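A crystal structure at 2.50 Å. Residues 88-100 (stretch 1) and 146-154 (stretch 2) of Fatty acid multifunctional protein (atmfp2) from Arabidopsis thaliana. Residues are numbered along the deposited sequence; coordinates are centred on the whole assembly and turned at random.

Stretch 1 88-100: YISIDIITDLLEA
Stretch 2 (146-154) PGFGGTQRL

Stretch 1 is a helix running through Glu99, wound wider than an α-helix. Its backbone bonds include i to i+5 pairs, such as Ile94 N to Ile89 O at 2.8 Å, Asp96 N to Ile91 O at 2.8 Å and Glu99 N to Ile94 O at 3.0 Å, so this is a π-type turn extended along the segment. Ala100, at phi/psi -95/20, is the first residue to leave helical angles. Stretch 2 approaches as a loop, Pro146 (-57/127), Gly147 (-123/15) and Phe148 (-121/13), then turns through Gly149 (113/5) into a helix that begins at Gly150 and continues beyond Leu154. The helix axes come no closer than 12.3 Å, with their N-to-C directions 40° apart, and the contact is made by the loop and by long side chains. The backbones meet at Ser90 and Phe148, whose CA atoms lie 4.2 Å apart, and together the two stretches bury 357 Å².

The polar part of the contact is organised by Arg153. Its CA-to-CB bond points toward stretch 1, and with chi1 m, chi2 and chi3 t and chi4 at 87° the chain reaches out almost fully extended before the guanidinium turns. Glu99, whose CA-to-CB bond points toward stretch 2, has chi1 and chi2 t and chi3 near 50°. The two form a salt bridge with paired hydrogen bonds: Arg153 NH2 donates to Glu99 OE1 at 2.7 Å, with an N-H...O angle of 179°, and Arg153 NE donates to Glu99 OE2 at 3.0 Å and 164°. Both carboxylate oxygens are thus engaged, which fixes the orientation of the two groups as well as their distance.

A third bond runs from Arg153 NH2 to Thr95 OG1, 2.9 Å long at 168°. Thr95, chi1 m, in turn donates its OG1 hydrogen to Ser90 O at 2.8 Å, so its hydroxyl serves as acceptor across the contact and donor within its own helix. Glu99 OE1 and Thr95 OG1 both lie at the guanidinium edge, near its plane, where N-H groups can reach them.

The apolar part centres on Phe148 (chi1 m, chi2 127°). Its CA-to-CB bond points sideways, but the ring end comes nearer to stretch 1. Ile89 CG2 packs 3.4 Å from Phe148 CE2, and Ile94 CD1 lies 3.6 Å from Phe148 CB. The CA-to-CB bonds of Ile89 and Ile94 point toward stretch 2, and both side chains take the m, t rotamer. Ile94 also brings CG2 to 4.0 Å from Arg153 NH1, linking the apolar and charged regions.

Packing of the Ser90 side chain against the loop backbone completes the contact. Ser90, chi1 t, places CB 3.3 Å from Gly147 O and OG 3.5 Å from Phe148 C. Gly149 occupies the N-cap position of its helix, its O accepting from Arg153 N at 2.9 Å. Its positive phi calls for glycine: an ideal CB would be jammed against the preceding carbonyl O and would clash with Arg153 NH1 at 2.3 Å. The bare position therefore serves both the turn and the path of the arginine.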

# COMPACT_ATOMS: atom_id res chain seq x y z
N TYR A 88 -7.91 8.51 29.15
CA TYR A 88 -9.15 8.21 29.86
C TYR A 88 -9.60 6.78 29.60
O TYR A 88 -9.95 6.05 30.52
CB TYR A 88 -10.25 9.19 29.47
CG TYR A 88 -11.60 8.87 30.07
CD1 TYR A 88 -11.80 8.92 31.44
CD2 TYR A 88 -12.67 8.51 29.27
CE1 TYR A 88 -13.03 8.62 32.00
CE2 TYR A 88 -13.91 8.22 29.81
CZ TYR A 88 -14.08 8.27 31.18
OH TYR A 88 -15.30 7.98 31.73
N ILE A 89 -9.58 6.39 28.33
CA ILE A 89 -9.99 5.04 27.95
C ILE A 89 -8.94 4.02 28.36
O ILE A 89 -9.22 3.10 29.13
CB ILE A 89 -10.23 4.93 26.44
CG1 ILE A 89 -11.33 5.90 26.01
CG2 ILE A 89 -10.60 3.51 26.07
CD1 ILE A 89 -11.48 6.02 24.51
N SER A 90 -7.73 4.20 27.85
CA SER A 90 -6.62 3.29 28.14
C SER A 90 -6.52 2.98 29.62
O SER A 90 -6.40 1.81 30.02
CB SER A 90 -5.31 3.90 27.64
OG SER A 90 -4.21 3.06 27.96
N ILE A 91 -6.58 4.02 30.44
CA ILE A 91 -6.32 3.88 31.87
C ILE A 91 -7.59 3.72 32.71
O ILE A 91 -7.75 2.72 33.41
CB ILE A 91 -5.51 5.08 32.39
CG1 ILE A 91 -4.21 5.22 31.60
CG2 ILE A 91 -5.23 4.93 33.88
CD1 ILE A 91 -3.43 6.46 31.92
N ASP A 92 -8.48 4.70 32.64
CA ASP A 92 -9.68 4.69 33.48
C ASP A 92 -10.66 3.58 33.12
O ASP A 92 -11.22 2.93 34.01
CB ASP A 92 -10.39 6.04 33.43
CG ASP A 92 -9.70 7.09 34.29
OD1 ASP A 92 -10.31 8.15 34.53
OD2 ASP A 92 -8.56 6.84 34.73
N ILE A 93 -10.88 3.36 31.83
CA ILE A 93 -11.86 2.37 31.38
C ILE A 93 -11.28 0.97 31.26
O ILE A 93 -11.76 0.04 31.90
CB ILE A 93 -12.48 2.77 30.02
CG1 ILE A 93 -13.12 4.15 30.12
CG2 ILE A 93 -13.50 1.73 29.58
CD1 ILE A 93 -14.07 4.30 31.28
N ILE A 94 -10.24 0.83 30.44
CA ILE A 94 -9.67 -0.48 30.17
C ILE A 94 -8.87 -1.05 31.34
O ILE A 94 -9.04 -2.21 31.71
CB ILE A 94 -8.78 -0.44 28.91
CG1 ILE A 94 -9.64 -0.33 27.65
CG2 ILE A 94 -7.90 -1.67 28.83
CD1 ILE A 94 -8.86 -0.42 26.37
N THR A 95 -8.01 -0.23 31.93
CA THR A 95 -7.10 -0.70 32.97
C THR A 95 -7.74 -0.77 34.35
O THR A 95 -7.64 -1.79 35.04
CB THR A 95 -5.84 0.18 33.04
OG1 THR A 95 -5.13 0.10 31.80
CG2 THR A 95 -4.92 -0.27 34.17
N ASP A 96 -8.38 0.31 34.76
CA ASP A 96 -8.96 0.39 36.10
C ASP A 96 -10.33 -0.27 36.19
O ASP A 96 -10.54 -1.17 37.00
CB ASP A 96 -9.04 1.85 36.56
CG ASP A 96 -7.67 2.45 36.81
OD1 ASP A 96 -6.70 1.68 36.95
OD2 ASP A 96 -7.57 3.70 36.88
N LEU A 97 -11.26 0.19 35.36
CA LEU A 97 -12.63 -0.32 35.40
C LEU A 97 -12.69 -1.80 35.04
O LEU A 97 -13.28 -2.60 35.77
CB LEU A 97 -13.52 0.48 34.45
CG LEU A 97 -14.98 0.04 34.34
CD1 LEU A 97 -15.67 0.10 35.69
CD2 LEU A 97 -15.73 0.89 33.32
N LEU A 98 -12.08 -2.16 33.92
CA LEU A 98 -12.20 -3.51 33.39
C LEU A 98 -11.20 -4.49 33.99
O LEU A 98 -11.58 -5.44 34.67
CB LEU A 98 -12.07 -3.49 31.86
CG LEU A 98 -12.40 -4.78 31.09
CD1 LEU A 98 -12.80 -4.46 29.65
CD2 LEU A 98 -11.24 -5.76 31.13
N GLU A 99 -9.91 -4.25 33.75
CA GLU A 99 -8.88 -5.20 34.14
C GLU A 99 -8.73 -5.33 35.66
O GLU A 99 -8.45 -6.41 36.16
CB GLU A 99 -7.54 -4.82 33.51
CG GLU A 99 -6.45 -5.87 33.69
CD GLU A 99 -5.11 -5.41 33.16
OE1 GLU A 99 -4.69 -4.29 33.52
OE2 GLU A 99 -4.49 -6.16 32.38
N ALA A 100 -8.93 -4.22 36.37
CA ALA A 100 -8.77 -4.21 37.82
C ALA A 100 -10.09 -4.41 38.56
O ALA A 100 -10.21 -4.07 39.73
CB ALA A 100 -8.10 -2.90 38.27
N PRO A 146 -0.17 2.24 19.31
CA PRO A 146 -1.18 1.62 20.18
C PRO A 146 -1.50 2.55 21.35
O PRO A 146 -0.58 2.98 22.04
CB PRO A 146 -0.48 0.36 20.68
CG PRO A 146 0.51 0.03 19.61
CD PRO A 146 0.98 1.35 19.08
N GLY A 147 -2.77 2.85 21.56
CA GLY A 147 -3.15 3.83 22.56
C GLY A 147 -4.11 3.31 23.62
O GLY A 147 -4.71 4.09 24.35
N PHE A 148 -4.24 1.99 23.72
CA PHE A 148 -5.12 1.40 24.71
C PHE A 148 -4.38 0.47 25.67
O PHE A 148 -5.00 -0.29 26.41
CB PHE A 148 -6.28 0.66 24.04
CG PHE A 148 -7.24 1.56 23.31
CD1 PHE A 148 -7.56 1.33 21.99
CD2 PHE A 148 -7.83 2.64 23.96
CE1 PHE A 148 -8.44 2.15 21.31
CE2 PHE A 148 -8.71 3.47 23.29
CZ PHE A 148 -9.02 3.22 21.97
N GLY A 149 -3.05 0.54 25.65
CA GLY A 149 -2.24 -0.24 26.57
C GLY A 149 -1.42 -1.31 25.89
O GLY A 149 -0.75 -2.11 26.55
N GLY A 150 -1.47 -1.34 24.56
CA GLY A 150 -0.73 -2.32 23.78
C GLY A 150 0.77 -2.23 23.94
O GLY A 150 1.46 -3.25 23.93
N THR A 151 1.29 -1.02 24.09
CA THR A 151 2.72 -0.83 24.33
C THR A 151 3.15 -1.47 25.64
O THR A 151 4.34 -1.63 25.90
CB THR A 151 3.10 0.67 24.35
OG1 THR A 151 2.18 1.39 25.18
CG2 THR A 151 3.06 1.24 22.94
N GLN A 152 2.18 -1.83 26.48
CA GLN A 152 2.47 -2.41 27.79
C GLN A 152 2.16 -3.90 27.85
O GLN A 152 3.01 -4.71 28.24
CB GLN A 152 1.68 -1.68 28.88
CG GLN A 152 1.98 -0.20 28.98
CD GLN A 152 3.46 0.08 29.16
OE1 GLN A 152 4.14 -0.61 29.92
NE2 GLN A 152 3.96 1.08 28.46
N ARG A 153 0.94 -4.27 27.47
CA ARG A 153 0.47 -5.64 27.65
C ARG A 153 1.07 -6.64 26.65
O ARG A 153 1.28 -7.80 26.99
CB ARG A 153 -1.05 -5.69 27.63
CG ARG A 153 -1.68 -4.90 28.78
CD ARG A 153 -3.18 -5.09 28.88
NE ARG A 153 -3.71 -4.46 30.08
CZ ARG A 153 -4.07 -3.18 30.15
NH1 ARG A 153 -3.98 -2.39 29.08
NH2 ARG A 153 -4.53 -2.69 31.30
N LEU A 154 1.34 -6.19 25.43
CA LEU A 154 1.90 -7.08 24.42
C LEU A 154 3.25 -7.68 24.82
O LEU A 154 3.41 -8.90 24.83
CB LEU A 154 1.99 -6.39 23.05
CG LEU A 154 2.50 -7.25 21.89
CD1 LEU A 154 1.74 -8.56 21.80
CD2 LEU A 154 2.42 -6.49 20.58